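PDB 5C86: kelch domain-containing protein from Colletotrichum graminicola M1.001, which probably oxidises alcohols as a copper-dependent fungal alcohol oxidase related to galactose oxidase and glyoxal oxidase. Local coordinates for residues 124-128 with 456-460; 178-184 with 425-430; 308-313 with 325-331. One frame throughout, in Å; residues are numbered along the deposited sequence.

Contact 1: residues 124-128 with 456-460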
loop_
_atom_site.group_PDB
_atom_site.type_symbol
_atom_site.label_atom_id
_atom_site.label_comp_id
_atom_site.label_asym_id
_atom_site.label_seq_id
_atom_site.Cartn_x
_atom_site.Cartn_y
_atom_site.Cartn_z
ATOM N N CYS A 124 2.646 -10.190 0.289
ATOM C CA CYS A 124 3.514 -9.363 -0.559
ATOM C C CYS A 124 4.072 -10.140 -1.727
ATOM O O CYS A 124 4.331 -11.344 -1.655
ATOM C CB CYS A 124 4.676 -8.783 0.278
ATOM S SG CYS A 124 5.828 -9.997 1.037
ATOM N N THR A 125 4.354 -9.398 -2.794
ATOM C CA THR A 125 4.943 -9.874 -3.989
ATOM C C THR A 125 6.428 -9.873 -3.788
ATOM O O THR A 125 7.056 -8.841 -3.515
ATOM C CB THR A 125 4.542 -9.037 -5.173
ATOM O OG1 THR A 125 3.138 -9.084 -5.299
ATOM C CG2 THR A 125 5.093 -9.601 -6.456
ATOM N N THR A 126 7.092 -11.014 -4.046
ATOM C CA THR A 126 8.509 -11.090 -3.824
ATOM C C THR A 126 9.298 -10.727 -5.104
ATOM O O THR A 126 8.725 -10.554 -6.182
ATOM C CB THR A 126 8.975 -12.507 -3.354
ATOM O OG1 THR A 126 8.906 -13.388 -4.506
ATOM C CG2 THR A 126 8.065 -13.002 -2.294
ATOM N N SER A 127 10.603 -10.670 -4.935
ATOM C CA SER A 127 11.502 -10.397 -6.077
ATOM C C SER A 127 11.352 -11.429 -7.195
ATOM O O SER A 127 11.698 -11.190 -8.345
ATOM C CB SER A 127 12.913 -10.338 -5.618
ATOM O OG SER A 127 13.409 -11.599 -5.103
ATOM N N GLU A 128 10.889 -12.627 -6.838
ATOM C CA GLU A 128 10.601 -13.699 -7.806
ATOM C C GLU A 128 9.263 -13.653 -8.435
ATOM O O GLU A 128 8.912 -14.510 -9.264
ATOM C CB GLU A 128 10.830 -15.094 -7.145
ATOM C CG GLU A 128 12.207 -15.287 -6.626
ATOM C CD GLU A 128 12.428 -16.681 -5.959
ATOM O OE1 GLU A 128 11.457 -17.209 -5.358
ATOM O OE2 GLU A 128 13.612 -17.191 -6.008
ATOM N N ALA A 456 13.308 -3.339 -7.583
ATOM C CA ALA A 456 12.258 -3.205 -8.552
ATOM C C ALA A 456 11.485 -4.490 -8.580
ATOM O O ALA A 456 11.619 -5.375 -9.451
ATOM C CB ALA A 456 12.870 -2.920 -9.899
ATOM N N ILE A 457 10.659 -4.655 -7.559
ATOM C CA ILE A 457 9.734 -5.802 -7.507
ATOM C C ILE A 457 8.914 -5.825 -8.812
ATOM O O ILE A 457 8.416 -4.818 -9.245
ATOM C CB ILE A 457 8.805 -5.685 -6.280
ATOM C CG1 ILE A 457 9.548 -5.692 -4.931
ATOM C CG2 ILE A 457 7.739 -6.754 -6.360
ATOM C CD1 ILE A 457 10.282 -6.997 -4.621
ATOM N N PRO A 458 8.787 -6.993 -9.467
ATOM C CA PRO A 458 8.022 -7.048 -10.690
ATOM C C PRO A 458 6.620 -6.550 -10.584
ATOM O O PRO A 458 5.991 -6.634 -9.500
ATOM C CB PRO A 458 8.002 -8.529 -11.069
ATOM C CG PRO A 458 9.032 -9.116 -10.284
ATOM C CD PRO A 458 9.334 -8.300 -9.051
ATOM N N GLY A 459 6.118 -6.030 -11.671
ATOM C CA GLY A 459 4.775 -5.536 -11.708
ATOM C C GLY A 459 4.668 -4.139 -12.267
ATOM O O GLY A 459 5.630 -3.556 -12.753
ATOM N N TYR A 460 3.493 -3.573 -12.150
ATOM C CA TYR A 460 3.186 -2.276 -12.662
ATOM C C TYR A 460 3.644 -1.146 -11.749
ATOM O O TYR A 460 3.544 -1.217 -10.511
ATOM C CB TYR A 460 1.718 -2.066 -12.963
ATOM C CG TYR A 460 1.264 -2.520 -14.341
ATOM C CD1 TYR A 460 0.956 -3.842 -14.584
ATOM C CD2 TYR A 460 1.363 -1.678 -15.383
ATOM C CE1 TYR A 460 0.579 -4.264 -15.836
ATOM C CE2 TYR A 460 1.011 -2.070 -16.637
ATOM C CZ TYR A 460 0.624 -3.355 -16.845
ATOM O OH TYR A 460 0.231 -3.698 -18.151
#
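Ile457 lays its branched side chain against the backbone that leaves strand 122-125. Its CG2 atom lies 3.6 Å from Thr125 O and 3.9 Å from Thr125 CG2, while its CD1 reaches 3.9 Å from Thr126 C and 3.7 Å from Ser127 N. Two branches therefore span three consecutive residues. The CA-to-CB bond of Ile457 points sideways; its m,m rotamer carries the end of the side chain across the gap, near the closest pair of CA atoms (Ser127 CA to Ile457 CA, 5.1 Å). Pro458 extends the patch: its CD sits 3.7 Å from Thr126 O and 3.8 Å from Ser127 O. These are van der Waals contacts, about 204 Å² summed over both sides, and several polar groups have partners outside the two segments: Thr125 OG1 bonds to Leu78 O, Ser127 OG to Gly187 N, and Pro458 O receives Arg417 NH2.

Each backbone is shaped locally. Thr126 OG1 accepts from Glu128 N at 3.2 Å, an ST turn that bends the chain before strand 131-134. Gly459, at phi 129° and psi -171°, adopts angles at which a CB would be jammed against Pro458 O, so the entry into strand 459-466 calls for glycine.

The packing joins the end of a blade's innermost strand to a loop of the C-terminal E-set domain, with every touching residue buried. Such a buried van der Waals seam between the kelch propeller and the all-beta C-terminal domain is in keeping with the domain architecture of galactose oxidase.

Contact 2: residues 178-184 with 425-430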
loop_
_atom_site.group_PDB
_atom_site.type_symbol
_atom_site.label_atom_id
_atom_site.label_comp_id
_atom_site.label_asym_id
_atom_site.label_seq_id
_atom_site.Cartn_x
_atom_site.Cartn_y
_atom_site.Cartn_z
ATOM N N HIS A 178 -1.482 -8.251 10.250
ATOM C CA HIS A 178 -1.061 -6.982 9.657
ATOM C C HIS A 178 0.457 -6.780 9.758
ATOM O O HIS A 178 0.915 -5.660 10.015
ATOM C CB HIS A 178 -1.793 -5.787 10.254
ATOM C CG HIS A 178 -3.269 -5.940 10.320
ATOM N ND1 HIS A 178 -4.054 -6.412 9.307
ATOM C CD2 HIS A 178 -4.089 -5.679 11.349
ATOM C CE1 HIS A 178 -5.315 -6.342 9.672
ATOM N NE2 HIS A 178 -5.367 -5.963 10.932
ATOM N N ALA A 179 1.230 -7.819 9.528
ATOM C CA ALA A 179 2.680 -7.643 9.511
ATOM C C ALA A 179 3.133 -6.585 8.485
ATOM O O ALA A 179 2.521 -6.444 7.374
ATOM C CB ALA A 179 3.371 -8.949 9.220
ATOM N N TRP A 180 4.178 -5.846 8.854
ATOM C CA TRP A 180 4.754 -4.806 7.983
ATOM C C TRP A 180 5.768 -5.521 7.029
ATOM O O TRP A 180 6.947 -5.437 7.229
ATOM C CB TRP A 180 5.420 -3.738 8.797
ATOM C CG TRP A 180 4.623 -3.034 9.813
ATOM C CD1 TRP A 180 3.311 -3.217 10.146
ATOM C CD2 TRP A 180 5.128 -2.107 10.735
ATOM N NE1 TRP A 180 2.938 -2.387 11.159
ATOM C CE2 TRP A 180 4.060 -1.695 11.582
ATOM C CE3 TRP A 180 6.384 -1.524 10.926
ATOM C CZ2 TRP A 180 4.230 -0.713 12.574
ATOM C CZ3 TRP A 180 6.536 -0.568 11.903
ATOM C CH2 TRP A 180 5.507 -0.179 12.725
ATOM N N LEU A 181 5.286 -6.191 6.024
ATOM C CA LEU A 181 6.131 -6.983 5.114
ATOM C C LEU A 181 6.699 -6.142 3.965
ATOM O O LEU A 181 5.980 -5.372 3.281
ATOM C CB LEU A 181 5.356 -8.077 4.513
ATOM C CG LEU A 181 4.663 -9.105 5.441
ATOM C CD1 LEU A 181 3.995 -10.193 4.638
ATOM C CD2 LEU A 181 5.668 -9.683 6.410
ATOM N N TRP A 182 8.013 -6.227 3.825
ATOM C CA TRP A 182 8.727 -5.530 2.744
ATOM C C TRP A 182 9.595 -6.521 1.990
ATOM O O TRP A 182 10.595 -6.940 2.555
ATOM C CB TRP A 182 9.516 -4.324 3.290
ATOM C CG TRP A 182 8.601 -3.281 3.732
ATOM C CD1 TRP A 182 8.217 -2.977 4.998
ATOM C CD2 TRP A 182 7.782 -2.494 2.864
ATOM N NE1 TRP A 182 7.226 -2.022 4.979
ATOM C CE2 TRP A 182 6.944 -1.695 3.687
ATOM C CE3 TRP A 182 7.658 -2.420 1.498
ATOM C CZ2 TRP A 182 5.977 -0.876 3.153
ATOM C CZ3 TRP A 182 6.732 -1.608 0.961
ATOM C CH2 TRP A 182 5.875 -0.846 1.799
ATOM N N SER A 183 9.242 -6.786 0.750
ATOM C CA SER A 183 10.072 -7.652 -0.074
ATOM C C SER A 183 11.390 -7.031 -0.419
ATOM O O SER A 183 11.517 -5.790 -0.622
ATOM C CB SER A 183 9.365 -7.988 -1.338
ATOM O OG SER A 183 8.192 -8.717 -1.065
ATOM N N TRP A 184 12.429 -7.876 -0.436
ATOM C CA TRP A 184 13.783 -7.399 -0.650
ATOM C C TRP A 184 14.605 -8.400 -1.525
ATOM O O TRP A 184 14.032 -9.207 -2.209
ATOM C CB TRP A 184 14.418 -7.024 0.698
ATOM C CG TRP A 184 15.651 -6.179 0.703
ATOM C CD1 TRP A 184 16.911 -6.451 1.337
ATOM C CD2 TRP A 184 15.824 -4.891 0.075
ATOM N NE1 TRP A 184 17.768 -5.404 1.151
ATOM C CE2 TRP A 184 17.152 -4.450 0.388
ATOM C CE3 TRP A 184 14.973 -4.046 -0.650
ATOM C CZ2 TRP A 184 17.599 -3.221 0.001
ATOM C CZ3 TRP A 184 15.460 -2.770 -1.044
ATOM C CH2 TRP A 184 16.761 -2.412 -0.739
ATOM N N VAL A 425 -2.615 -1.967 5.698
ATOM C CA VAL A 425 -1.568 -2.790 5.117
ATOM C C VAL A 425 -1.478 -2.454 3.626
ATOM O O VAL A 425 -2.474 -2.544 2.899
ATOM C CB VAL A 425 -1.777 -4.289 5.313
ATOM C CG1 VAL A 425 -0.705 -5.072 4.579
ATOM C CG2 VAL A 425 -1.889 -4.601 6.799
ATOM N N ASN A 426 -0.290 -2.110 3.128
ATOM C CA ASN A 426 -0.037 -1.865 1.731
ATOM C C ASN A 426 1.406 -2.261 1.469
ATOM O O ASN A 426 2.331 -1.409 1.567
ATOM C CB ASN A 426 -0.325 -0.440 1.297
ATOM C CG ASN A 426 -0.120 -0.227 -0.170
ATOM O OD1 ASN A 426 0.436 -1.113 -0.868
ATOM N ND2 ASN A 426 -0.588 0.912 -0.681
ATOM N N THR A 427 1.639 -3.539 1.136
ATOM C CA THR A 427 2.966 -3.961 0.846
ATOM C C THR A 427 3.430 -3.680 -0.550
ATOM O O THR A 427 4.649 -3.898 -0.873
ATOM C CB THR A 427 3.131 -5.477 1.060
ATOM O OG1 THR A 427 2.388 -6.149 0.050
ATOM C CG2 THR A 427 2.636 -5.844 2.475
ATOM N N ASP A 428 2.471 -3.323 -1.415
ATOM C CA ASP A 428 2.732 -3.137 -2.821
ATOM C C ASP A 428 3.386 -1.797 -3.156
ATOM O O ASP A 428 3.985 -1.664 -4.224
ATOM C CB ASP A 428 1.450 -3.249 -3.619
ATOM C CG ASP A 428 0.974 -4.675 -3.825
ATOM O OD1 ASP A 428 1.668 -5.558 -4.416
ATOM O OD2 ASP A 428 -0.147 -4.935 -3.307
ATOM N N GLN A 429 3.168 -0.770 -2.317
ATOM C CA GLN A 429 3.691 0.526 -2.654
ATOM C C GLN A 429 5.197 0.632 -2.286
ATOM O O GLN A 429 5.557 0.389 -1.196
ATOM C CB GLN A 429 2.912 1.694 -2.025
ATOM C CG GLN A 429 3.019 1.807 -0.592
ATOM C CD GLN A 429 2.389 3.145 -0.010
ATOM O OE1 GLN A 429 2.288 4.239 -0.632
ATOM N NE2 GLN A 429 2.002 3.021 1.183
ATOM N N ARG A 430 5.952 1.107 -3.233
ATOM C CA ARG A 430 7.310 1.546 -3.012
ATOM C C ARG A 430 7.681 2.528 -4.054
ATOM O O ARG A 430 7.161 2.524 -5.173
ATOM C CB ARG A 430 8.265 0.333 -3.042
ATOM C CG ARG A 430 8.296 -0.445 -4.332
ATOM C CD ARG A 430 9.364 -1.530 -4.352
ATOM N NE ARG A 430 9.089 -2.507 -3.291
ATOM C CZ ARG A 430 10.005 -3.276 -2.662
ATOM N NH1 ARG A 430 11.307 -3.310 -3.078
ATOM N NH2 ARG A 430 9.587 -4.056 -1.686
HETATM O O HOH W 1 7.069 -5.259 -0.475
#
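Val425 aims its CB at the other segment, placing CG2 3.7 Å from His178 CB. That histidine borders the copper site, with its side chain about 3 Å from that of Tyr120 and about 4 Å from that of His423, although no copper is bound in this model; His178 NE2 is hydrogen-bonded to Tyr245 OH. At Asn426 the carbonyl O lies 3.6 Å from Trp182 CH2, while OD1 turns back on its own chain and accepts from Gln429 N at 3.1 Å, an Asx motif that curls the loop; ND2 bonds to Ser419 OG. Thr427 wedges CG2 against Leu181 O (3.5 Å) and Leu181 CB (4.1 Å), its OG1 engaged by Ser123 O. This loop is the tip of the E-set hairpin 412-422/431-438, which meets the innermost strands of the propeller blades; as in galactose oxidase, such a hairpin brings a copper ligand, here His423, to the propeller axis. Asp428 faces away and forms a salt bridge with Arg417. Gln429 O comes to the edge of the indole, 3.2 Å from Trp182 CZ3, and has no polar partner in the model. Arg430 donates from NH2 to Ser183 O (2.8 Å, 169°), and the same NH2 donates to a water at 3.0 Å, which also accepts from Ser183 N at 2.9 Å and donates to Thr427 O at 2.8 Å.

Contact 3: residues 308-313 with 325-331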
loop_
_atom_site.group_PDB
_atom_site.type_symbol
_atom_site.label_atom_id
_atom_site.label_comp_id
_atom_site.label_asym_id
_atom_site.label_seq_id
_atom_site.Cartn_x
_atom_site.Cartn_y
_atom_site.Cartn_z
ATOM N N PRO A 308 -10.567 11.036 17.062
ATOM C CA PRO A 308 -10.047 11.041 15.725
ATOM C C PRO A 308 -8.938 12.037 15.561
ATOM O O PRO A 308 -8.931 13.127 16.146
ATOM C CB PRO A 308 -11.272 11.385 14.883
ATOM C CG PRO A 308 -11.986 12.402 15.767
ATOM C CD PRO A 308 -11.860 11.763 17.138
ATOM N N GLN A 309 -8.001 11.697 14.687
ATOM C CA GLN A 309 -6.982 12.652 14.247
ATOM C C GLN A 309 -7.463 13.135 12.862
ATOM O O GLN A 309 -7.385 12.401 11.872
ATOM C CB GLN A 309 -5.589 11.991 14.235
ATOM C CG GLN A 309 -5.119 11.529 15.602
ATOM C CD GLN A 309 -4.684 12.671 16.499
ATOM O OE1 GLN A 309 -5.074 13.846 16.248
ATOM N NE2 GLN A 309 -3.821 12.429 17.410
ATOM N N LEU A 310 -7.950 14.384 12.805
ATOM C CA LEU A 310 -8.543 14.957 11.613
ATOM C C LEU A 310 -7.584 15.826 10.782
ATOM O O LEU A 310 -7.938 16.270 9.720
ATOM C CB LEU A 310 -9.754 15.836 12.008
ATOM C CG LEU A 310 -10.844 15.001 12.653
ATOM C CD1 LEU A 310 -12.047 15.993 12.991
ATOM C CD2 LEU A 310 -11.352 13.904 11.752
ATOM N N THR A 311 -6.382 16.058 11.286
ATOM C CA THR A 311 -5.352 16.802 10.596
ATOM C C THR A 311 -4.219 15.809 10.140
ATOM O O THR A 311 -3.469 15.314 11.011
ATOM C CB THR A 311 -4.738 17.860 11.478
ATOM O OG1 THR A 311 -5.797 18.788 11.836
ATOM C CG2 THR A 311 -3.745 18.631 10.736
ATOM N N PRO A 312 -4.099 15.621 8.814
ATOM C CA PRO A 312 -3.019 14.730 8.289
ATOM C C PRO A 312 -1.724 15.448 8.436
ATOM O O PRO A 312 -1.680 16.678 8.656
ATOM C CB PRO A 312 -3.376 14.552 6.848
ATOM C CG PRO A 312 -4.881 14.904 6.681
ATOM C CD PRO A 312 -5.038 15.970 7.750
ATOM N N GLU A 313 -0.611 14.716 8.250
ATOM C CA GLU A 313 0.726 15.256 8.225
ATOM C C GLU A 313 1.464 14.840 7.003
ATOM O O GLU A 313 1.335 13.744 6.534
ATOM C CB GLU A 313 1.478 14.887 9.502
ATOM C CG GLU A 313 0.971 15.691 10.733
ATOM C CD GLU A 313 1.597 15.170 12.031
ATOM O OE1 GLU A 313 1.144 14.083 12.570
ATOM O OE2 GLU A 313 2.641 15.777 12.496
ATOM N N THR A 325 -1.379 19.226 7.132
ATOM C CA THR A 325 -2.030 19.589 5.925
ATOM C C THR A 325 -3.523 19.901 6.205
ATOM O O THR A 325 -3.941 19.855 7.378
ATOM C CB THR A 325 -1.855 18.556 4.833
ATOM O OG1 THR A 325 -2.531 17.331 5.192
ATOM C CG2 THR A 325 -0.374 18.289 4.631
ATOM N N THR A 326 -4.315 20.153 5.196
ATOM C CA THR A 326 -5.671 20.647 5.492
ATOM C C THR A 326 -6.490 19.532 6.169
ATOM O O THR A 326 -6.608 18.420 5.662
ATOM C CB THR A 326 -6.333 21.177 4.226
ATOM O OG1 THR A 326 -5.617 22.345 3.785
ATOM C CG2 THR A 326 -7.738 21.615 4.483
ATOM N N PRO A 327 -7.113 19.881 7.308
ATOM C CA PRO A 327 -7.962 18.891 7.961
ATOM C C PRO A 327 -9.188 18.466 7.188
ATOM O O PRO A 327 -9.685 19.184 6.293
ATOM C CB PRO A 327 -8.401 19.553 9.289
ATOM C CG PRO A 327 -8.143 20.966 9.116
ATOM C CD PRO A 327 -7.042 21.128 8.081
ATOM N N HIS A 328 -9.608 17.242 7.492
ATOM C CA HIS A 328 -10.860 16.688 6.982
ATOM C C HIS A 328 -11.861 16.762 8.170
ATOM O O HIS A 328 -11.479 16.976 9.301
ATOM C CB HIS A 328 -10.672 15.316 6.336
ATOM C CG HIS A 328 -9.951 14.324 7.186
ATOM N ND1 HIS A 328 -8.578 14.222 7.272
ATOM C CD2 HIS A 328 -10.442 13.431 8.067
ATOM C CE1 HIS A 328 -8.269 13.245 8.126
ATOM N NE2 HIS A 328 -9.390 12.751 8.610
ATOM N N THR A 329 -13.119 16.565 7.818
ATOM C CA THR A 329 -14.211 16.617 8.816
ATOM C C THR A 329 -14.714 15.265 9.231
ATOM O O THR A 329 -15.103 15.080 10.397
ATOM C CB THR A 329 -15.392 17.476 8.312
ATOM O OG1 THR A 329 -15.895 16.979 7.074
ATOM C CG2 THR A 329 -14.986 18.917 8.247
ATOM N N VAL A 330 -14.575 14.278 8.374
ATOM C CA VAL A 330 -14.998 12.928 8.657
ATOM C C VAL A 330 -13.837 12.132 9.279
ATOM O O VAL A 330 -12.776 12.038 8.665
ATOM C CB VAL A 330 -15.515 12.196 7.412
ATOM C CG1 VAL A 330 -15.950 10.785 7.701
ATOM C CG2 VAL A 330 -16.719 12.978 6.792
ATOM N N PRO A 331 -14.066 11.444 10.397
ATOM C CA PRO A 331 -12.982 10.576 10.975
ATOM C C PRO A 331 -12.617 9.483 10.004
ATOM O O PRO A 331 -13.494 8.914 9.334
ATOM C CB PRO A 331 -13.613 9.970 12.235
ATOM C CG PRO A 331 -14.655 10.956 12.568
ATOM C CD PRO A 331 -15.250 11.432 11.285
#
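This is a loop-to-loop contact at the periphery of the propeller, prolonging the outer hairpin of blade 282-324 beyond its strands. Segment 308-313 leads into strand 313-316 and segment 325-331 leaves the outermost strand 321-324, so the two run on side by side where the regular sheet stops. Two backbone hydrogen bonds are the evidence: Thr325 N to Pro312 O (3.0 Å, 165°) and His328 N to Leu310 O (2.9 Å, 156°). Between them the chain advances two residues on one side and three on the other, so the regular antiparallel register is lost.

Prolines suit this irregular backbone, and their rings supply much of the packing. Pro312 points toward its partner, with CB 3.3 Å from Thr325 OG1 and CD 3.6 Å from Thr326 O; Thr325 OG1 itself is hydrogen-bonded to Trp292 NE1. At the far end Pro308 CB meets Pro331 CB at 3.8 Å. Leu310 fills the space in between, its CD2 3.8 Å from Pro331 CA and 3.9 Å from Val330 O. The same residue makes a CH-pi contact, Leu310 CA lying 4.1 Å from the centroid of the His328 ring and 24° off its normal.

The neighbouring blade is tied in by Trp6 of strand 5-11, whose NE1 bonds to Thr326 O, and Arg278 bonds to Thr311 O and pairs with Glu313. With 471 Å² buried in total, the arrangement is that of a kelch-type propeller blade whose outer edge continues into the crossing to the next blade.

How the contacts relate
Read from the N terminus, the three contacts nest like brackets and none cross. Contact 1 opens at 124-128, at the end of an innermost propeller strand, and closes last, at 456-460 in the E-set domain. Inside it contact 2 runs from 178-184, in the next blade, to the hairpin tip 425-430. Innermost lies contact 3, a short loop from 308-313 to 325-331 closed within a single blade. Contacts 1 and 2 touch, notably through Thr125 O and Ser183 OG at 2.7 Å, and jointly bind two adjacent blades to the E-set domain. Contact 3 stands apart on the propeller's periphery, its centre about 33 Å from that of contact 1, across the chain's centre.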